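Pyroglutamyl-peptidase I (Fervidobacterium islandicum, PDB 6LTQ) catalyses the hydrolytic removal of an N-terminal pyroglutamyl (5-oxoproline) residue from peptides, probably as a cysteine peptidase. Local coordinates at residues Lys14-Thr20 with Ile75-Leu81; Ser87-Glu93 with Leu177-Pro182. All blocks are in the same frame, centred on the assembly; numbering follows the deposited sequence.

Contact 1 of 2, residues Lys14-Thr20 with Ile75-Leu81; sequences KLSVLLT and IDIALHL
Thr20 meets the imidazole of His80 at its edge: OG1 lies near the ring plane, 2.7 Å from ND1, in a hydrogen bond that either atom could donate. The threonine hydroxyl sits between backbone N and carbonyl carbon (chi1 71°), which brings it within range of ND1 and lays the CG2 methyl beside the same nitrogen. NE2 is bonded to Ser163, so both ring nitrogens have partners and the imidazole is held against rotation. The other flat group, the Asp76 carboxylate, receives Ser16 N on the anti side of OD1 at 2.9 Å, the N-H well aimed but 35° out of the carboxylate plane. Asp76 N in turn bonds to both Ser16 O and Ser16 OG. An alanine in place of Asp76 is likely to leave Ser16 N without its mate and the start of the pairing less firmly fixed. Beyond this polar entry the segments run as neighbouring parallel strands of the central sheet; the chain between them passes through helix 32-40, strand 48-55 and helix 59-72, the last two forming with strand 77-83 a beta-alpha-beta crossover. Leu18 N bonds Ile77 O at 2.8 Å and Leu79 N bonds Leu18 O at 2.7 Å, the latter nearly straight. Branched aliphatics suit the apolar face of Val17, Ile77, Leu19 and Leu79; that of Leu18 mixes apolar residues with the Thr20-His80 pair. Leu18 CB rests on Ile75 CG2 at 3.5 Å, on the side packed by helix 59-72. Leu19 and Leu79 lie alongside each other, CD1 of Leu19 3.8 Å from CG of Leu79.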
loop_
_atom_site.group_PDB
_atom_site.type_symbol
_atom_site.label_atom_id
_atom_site.label_comp_id
_atom_site.label_asym_id
_atom_site.label_seq_id
_atom_site.Cartn_x
_atom_site.Cartn_y
_atom_site.Cartn_z
ATOM N N LYS D 14 8.988 -40.210 -15.860
ATOM C CA LYS D 14 7.907 -39.416 -15.298
ATOM C C LYS D 14 8.414 -38.678 -14.061
ATOM O O LYS D 14 9.002 -39.290 -13.165
ATOM C CB LYS D 14 6.743 -40.343 -14.945
ATOM C CG LYS D 14 5.447 -39.666 -14.591
ATOM C CD LYS D 14 4.410 -40.678 -14.129
ATOM C CE LYS D 14 3.430 -41.017 -15.233
ATOM N NZ LYS D 14 2.124 -41.455 -14.654
ATOM N N LEU D 15 8.171 -37.370 -13.996
ATOM C CA LEU D 15 8.633 -36.594 -12.850
ATOM C C LEU D 15 7.786 -36.871 -11.616
ATOM O O LEU D 15 6.555 -36.815 -11.673
ATOM C CB LEU D 15 8.620 -35.102 -13.181
ATOM C CG LEU D 15 9.662 -34.691 -14.223
ATOM C CD1 LEU D 15 9.357 -33.319 -14.810
ATOM C CD2 LEU D 15 11.068 -34.739 -13.630
ATOM N N SER D 16 8.446 -37.171 -10.499
ATOM C CA SER D 16 7.774 -37.309 -9.214
ATOM C C SER D 16 7.759 -35.940 -8.537
ATOM O O SER D 16 8.820 -35.354 -8.281
ATOM C CB SER D 16 8.458 -38.346 -8.327
ATOM O OG SER D 16 9.814 -38.006 -8.095
ATOM N N VAL D 17 6.563 -35.437 -8.248
ATOM C CA VAL D 17 6.367 -34.080 -7.744
ATOM C C VAL D 17 5.752 -34.151 -6.360
ATOM O O VAL D 17 4.710 -34.791 -6.174
ATOM C CB VAL D 17 5.473 -33.275 -8.701
ATOM C CG1 VAL D 17 5.130 -31.922 -8.106
ATOM C CG2 VAL D 17 6.163 -33.145 -10.044
ATOM N N LEU D 18 6.377 -33.461 -5.390
ATOM C CA LEU D 18 5.828 -33.323 -4.047
ATOM C C LEU D 18 5.176 -31.949 -3.953
ATOM O O LEU D 18 5.853 -30.927 -4.116
ATOM C CB LEU D 18 6.910 -33.483 -2.986
ATOM C CG LEU D 18 6.446 -33.183 -1.569
ATOM C CD1 LEU D 18 5.269 -34.087 -1.173
ATOM C CD2 LEU D 18 7.594 -33.297 -0.557
ATOM N N LEU D 19 3.856 -31.934 -3.767
ATOM C CA LEU D 19 3.069 -30.718 -3.585
ATOM C C LEU D 19 2.672 -30.609 -2.124
ATOM O O LEU D 19 1.973 -31.485 -1.600
ATOM C CB LEU D 19 1.828 -30.738 -4.479
ATOM C CG LEU D 19 0.930 -29.506 -4.429
ATOM C CD1 LEU D 19 1.642 -28.320 -5.133
ATOM C CD2 LEU D 19 -0.402 -29.825 -5.094
ATOM N N THR D 20 3.123 -29.550 -1.456
ATOM C CA THR D 20 2.842 -29.398 -0.038
ATOM C C THR D 20 2.025 -28.141 0.228
ATOM O O THR D 20 2.076 -27.165 -0.529
ATOM C CB THR D 20 4.138 -29.364 0.795
ATOM O OG1 THR D 20 4.827 -28.134 0.554
ATOM C CG2 THR D 20 5.053 -30.524 0.411
ATOM N N ILE D 75 11.485 -38.028 -4.572
ATOM C CA ILE D 75 10.865 -36.801 -5.074
ATOM C C ILE D 75 11.846 -36.095 -5.997
ATOM O O ILE D 75 12.983 -35.817 -5.599
ATOM C CB ILE D 75 10.470 -35.850 -3.924
ATOM C CG1 ILE D 75 9.468 -36.502 -2.967
ATOM C CG2 ILE D 75 9.963 -34.502 -4.474
ATOM C CD1 ILE D 75 8.191 -37.009 -3.642
ATOM N N ASP D 76 11.407 -35.778 -7.215
ATOM C CA ASP D 76 12.216 -34.964 -8.121
ATOM C C ASP D 76 12.038 -33.448 -7.934
ATOM O O ASP D 76 13.016 -32.694 -8.041
ATOM C CB ASP D 76 11.901 -35.296 -9.569
ATOM C CG ASP D 76 12.172 -36.747 -9.897
ATOM O OD1 ASP D 76 11.365 -37.344 -10.644
ATOM O OD2 ASP D 76 13.178 -37.292 -9.384
ATOM N N ILE D 77 10.803 -32.960 -7.766
ATOM C CA ILE D 77 10.532 -31.522 -7.652
ATOM C C ILE D 77 9.593 -31.295 -6.487
ATOM O O ILE D 77 8.521 -31.908 -6.414
ATOM C CB ILE D 77 9.905 -30.935 -8.926
ATOM C CG1 ILE D 77 10.588 -31.485 -10.170
ATOM C CG2 ILE D 77 9.964 -29.394 -8.890
ATOM C CD1 ILE D 77 9.777 -31.278 -11.411
ATOM N N ALA D 78 9.956 -30.365 -5.618
ATOM C CA ALA D 78 9.096 -29.954 -4.525
ATOM C C ALA D 78 8.434 -28.652 -4.950
ATOM O O ALA D 78 9.122 -27.713 -5.364
ATOM C CB ALA D 78 9.892 -29.777 -3.235
ATOM N N LEU D 79 7.111 -28.627 -4.927
ATOM C CA LEU D 79 6.334 -27.419 -5.195
ATOM C C LEU D 79 5.659 -27.102 -3.873
ATOM O O LEU D 79 4.652 -27.724 -3.513
ATOM C CB LEU D 79 5.334 -27.637 -6.327
ATOM C CG LEU D 79 4.480 -26.451 -6.798
ATOM C CD1 LEU D 79 5.364 -25.246 -7.091
ATOM C CD2 LEU D 79 3.648 -26.824 -8.044
ATOM N N HIS D 80 6.242 -26.171 -3.123
ATOM C CA HIS D 80 5.729 -25.823 -1.812
ATOM C C HIS D 80 4.747 -24.667 -1.944
ATOM O O HIS D 80 5.077 -23.630 -2.537
ATOM C CB HIS D 80 6.857 -25.415 -0.867
ATOM C CG HIS D 80 7.836 -26.503 -0.577
ATOM N ND1 HIS D 80 7.477 -27.695 0.023
ATOM C CD2 HIS D 80 9.171 -26.569 -0.787
ATOM C CE1 HIS D 80 8.555 -28.450 0.162
ATOM N NE2 HIS D 80 9.595 -27.789 -0.321
ATOM N N LEU D 81 3.557 -24.840 -1.376
ATOM C CA LEU D 81 2.547 -23.791 -1.345
ATOM C C LEU D 81 2.409 -23.232 0.058
ATOM O O LEU D 81 2.496 -23.968 1.045
ATOM C CB LEU D 81 1.179 -24.297 -1.815
ATOM C CG LEU D 81 1.109 -25.023 -3.154
ATOM C CD1 LEU D 81 -0.355 -25.407 -3.463
ATOM C CD2 LEU D 81 1.736 -24.200 -4.301
HETATM O O HOH W 1 4.069 -26.110 1.892
#

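Contact 2 of 2, residues Ser87-Glu93 with Leu177-Pro182; sequences SAGIRLE and LFVHLP
Glu93 and His180 belong to what is probably the Cys-His-Glu catalytic triad of pyroglutamyl peptidases, set on two antiparallel strands. His180 NE2 is bonded to OD2 of the cysteinesulfonic acid at position 156, the oxidised form of the cysteine that would complete the triad. His180 ND1 gives its hydrogen to Glu93 OE2 at 2.7 Å, nearly straight and in the ring plane, while the carboxylate stands almost upright to the imidazole (86° between planes). Arg91 NE reaches the same oxygen at 2.6 Å in a salt bridge, from the opposite face of the carboxylate plane, and Glu93 OE1 is taken by Ser148, so the carboxylate is fixed from several sides. The glutamate folds back at chi2 (-70°), which turns its carboxylate toward both donors. Arg91 is itself positioned by NH2 on Ser87 OG and NH1 on Thr150 O, a second shell that steadies the first. Phe178 CE1 stands 3.4 Å above the plane of the His180 ring, offset toward its rim. Backbone bonds pair Arg91 with His180 in both directions. Pro182 has no N-H to continue the pairing; its CB lies 3.2 Å from Ser87 O. On the reverse face Val179 CG1 meets Ile90 CG2 at 3.6 Å, and its CG2 meets Leu92 CD2; compact branched chains suit this apolar layer. That layer is covered by helices 131-140 and 203-215, while strand 90-97 pairs onward with 145-148 and strand 175-181 with 77-83.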
loop_
_atom_site.group_PDB
_atom_site.type_symbol
_atom_site.label_atom_id
_atom_site.label_comp_id
_atom_site.label_asym_id
_atom_site.label_seq_id
_atom_site.Cartn_x
_atom_site.Cartn_y
_atom_site.Cartn_z
ATOM N N SER D 87 -0.932 -10.515 0.027
ATOM C CA SER D 87 -0.463 -10.534 -1.354
ATOM C C SER D 87 -1.641 -10.619 -2.324
ATOM O O SER D 87 -2.655 -11.267 -2.051
ATOM C CB SER D 87 0.506 -11.695 -1.573
ATOM O OG SER D 87 1.721 -11.432 -0.879
ATOM N N ALA D 88 -1.494 -9.978 -3.478
ATOM C CA ALA D 88 -2.615 -9.814 -4.393
ATOM C C ALA D 88 -2.586 -10.787 -5.558
ATOM O O ALA D 88 -3.598 -10.919 -6.254
ATOM C CB ALA D 88 -2.638 -8.389 -4.959
ATOM N N GLY D 89 -1.451 -11.440 -5.804
ATOM C CA GLY D 89 -1.317 -12.333 -6.944
ATOM C C GLY D 89 -0.524 -13.580 -6.586
ATOM O O GLY D 89 -0.106 -13.765 -5.448
ATOM N N ILE D 90 -0.332 -14.441 -7.587
ATOM C CA ILE D 90 0.495 -15.625 -7.371
ATOM C C ILE D 90 1.941 -15.161 -7.163
ATOM O O ILE D 90 2.543 -14.554 -8.045
ATOM C CB ILE D 90 0.376 -16.601 -8.550
ATOM C CG1 ILE D 90 -1.101 -17.008 -8.783
ATOM C CG2 ILE D 90 1.257 -17.802 -8.323
ATOM C CD1 ILE D 90 -1.801 -17.671 -7.590
ATOM N N ARG D 91 2.475 -15.422 -5.976
ATOM C CA ARG D 91 3.747 -14.843 -5.555
ATOM C C ARG D 91 4.828 -15.927 -5.594
ATOM O O ARG D 91 4.962 -16.735 -4.664
ATOM C CB ARG D 91 3.594 -14.217 -4.176
ATOM C CG ARG D 91 4.858 -13.636 -3.597
ATOM C CD ARG D 91 4.538 -12.832 -2.352
ATOM N NE ARG D 91 5.626 -12.860 -1.382
ATOM C CZ ARG D 91 5.642 -12.134 -0.269
ATOM N NH1 ARG D 91 6.669 -12.235 0.570
ATOM N NH2 ARG D 91 4.635 -11.295 -0.002
ATOM N N LEU D 92 5.592 -15.930 -6.674
ATOM C CA LEU D 92 6.624 -16.932 -6.897
ATOM C C LEU D 92 7.899 -16.508 -6.180
ATOM O O LEU D 92 8.469 -15.448 -6.477
ATOM C CB LEU D 92 6.869 -17.097 -8.397
ATOM C CG LEU D 92 5.546 -17.298 -9.137
ATOM C CD1 LEU D 92 5.707 -16.963 -10.586
ATOM C CD2 LEU D 92 5.040 -18.749 -8.984
ATOM N N GLU D 93 8.351 -17.336 -5.244
ATOM C CA GLU D 93 9.471 -16.984 -4.376
ATOM C C GLU D 93 10.785 -17.496 -4.954
ATOM O O GLU D 93 10.954 -18.699 -5.181
ATOM C CB GLU D 93 9.241 -17.543 -2.974
ATOM C CG GLU D 93 8.004 -16.974 -2.291
ATOM C CD GLU D 93 8.143 -15.503 -1.885
ATOM O OE1 GLU D 93 9.214 -14.888 -2.124
ATOM O OE2 GLU D 93 7.182 -14.976 -1.278
ATOM N N LEU D 177 10.570 -25.126 -5.659
ATOM C CA LEU D 177 9.971 -23.812 -5.877
ATOM C C LEU D 177 8.927 -23.584 -4.790
ATOM O O LEU D 177 8.185 -24.508 -4.429
ATOM C CB LEU D 177 9.338 -23.713 -7.279
ATOM C CG LEU D 177 8.602 -22.418 -7.671
ATOM C CD1 LEU D 177 9.549 -21.193 -7.691
ATOM C CD2 LEU D 177 7.913 -22.569 -9.005
ATOM N N PHE D 178 8.871 -22.363 -4.248
ATOM C CA PHE D 178 7.846 -22.006 -3.275
ATOM C C PHE D 178 6.889 -21.003 -3.909
ATOM O O PHE D 178 7.327 -20.031 -4.532
ATOM C CB PHE D 178 8.439 -21.430 -1.987
ATOM C CG PHE D 178 7.465 -21.437 -0.858
ATOM C CD1 PHE D 178 6.421 -20.510 -0.810
ATOM C CD2 PHE D 178 7.527 -22.414 0.118
ATOM C CE1 PHE D 178 5.475 -20.552 0.201
ATOM C CE2 PHE D 178 6.589 -22.456 1.131
ATOM C CZ PHE D 178 5.561 -21.532 1.172
ATOM N N VAL D 179 5.590 -21.243 -3.761
ATOM C CA VAL D 179 4.548 -20.377 -4.323
ATOM C C VAL D 179 3.720 -19.857 -3.154
ATOM O O VAL D 179 3.091 -20.643 -2.432
ATOM C CB VAL D 179 3.672 -21.107 -5.350
ATOM C CG1 VAL D 179 2.639 -20.136 -5.940
ATOM C CG2 VAL D 179 4.531 -21.687 -6.472
ATOM N N HIS D 180 3.836 -18.561 -2.874
ATOM C CA HIS D 180 2.955 -17.900 -1.932
ATOM C C HIS D 180 1.633 -17.526 -2.584
ATOM O O HIS D 180 1.575 -17.146 -3.756
ATOM C CB HIS D 180 3.622 -16.664 -1.337
ATOM C CG HIS D 180 4.288 -16.923 -0.019
ATOM N ND1 HIS D 180 5.568 -16.502 0.265
ATOM C CD2 HIS D 180 3.862 -17.596 1.081
ATOM C CE1 HIS D 180 5.890 -16.866 1.495
ATOM N NE2 HIS D 180 4.878 -17.543 2.009
ATOM N N LEU D 181 0.570 -17.575 -1.777
ATOM C CA LEU D 181 -0.799 -17.461 -2.244
ATOM C C LEU D 181 -1.550 -16.361 -1.498
ATOM O O LEU D 181 -1.370 -16.190 -0.277
ATOM C CB LEU D 181 -1.561 -18.790 -2.043
ATOM C CG LEU D 181 -0.922 -20.011 -2.686
ATOM C CD1 LEU D 181 -1.551 -21.289 -2.061
ATOM C CD2 LEU D 181 -1.112 -19.967 -4.199
ATOM N N PRO D 182 -2.419 -15.636 -2.205
ATOM C CA PRO D 182 -3.285 -14.656 -1.537
ATOM C C PRO D 182 -4.217 -15.323 -0.538
ATOM O O PRO D 182 -4.473 -16.524 -0.599
ATOM C CB PRO D 182 -4.101 -14.043 -2.696
ATOM C CG PRO D 182 -3.254 -14.265 -3.941
ATOM C CD PRO D 182 -2.553 -15.608 -3.678
#

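Contacts 1 and 2 lie about 16 Å apart, centre to centre, in one mixed sheet, and they come in series along the chain: the first is closed before residues 87-93 begin, just after strand 77-83 ends. The strands lie in the order 48-55, 15-22, 77-83, 175-181, 90-97. Of these, 15-22, 77-83 and 175-181 run parallel, while 90-97 runs against 175-181 and makes contact 2 antiparallel. Where 77-83 adjoins 175-181, His80 O and Val179 N, 2.7 Å apart, probably form a hydrogen bond, and His80 CB packs on the Phe178 ring. The parallel core is thereby continuous with the strands that carry the probable catalytic histidine and glutamate.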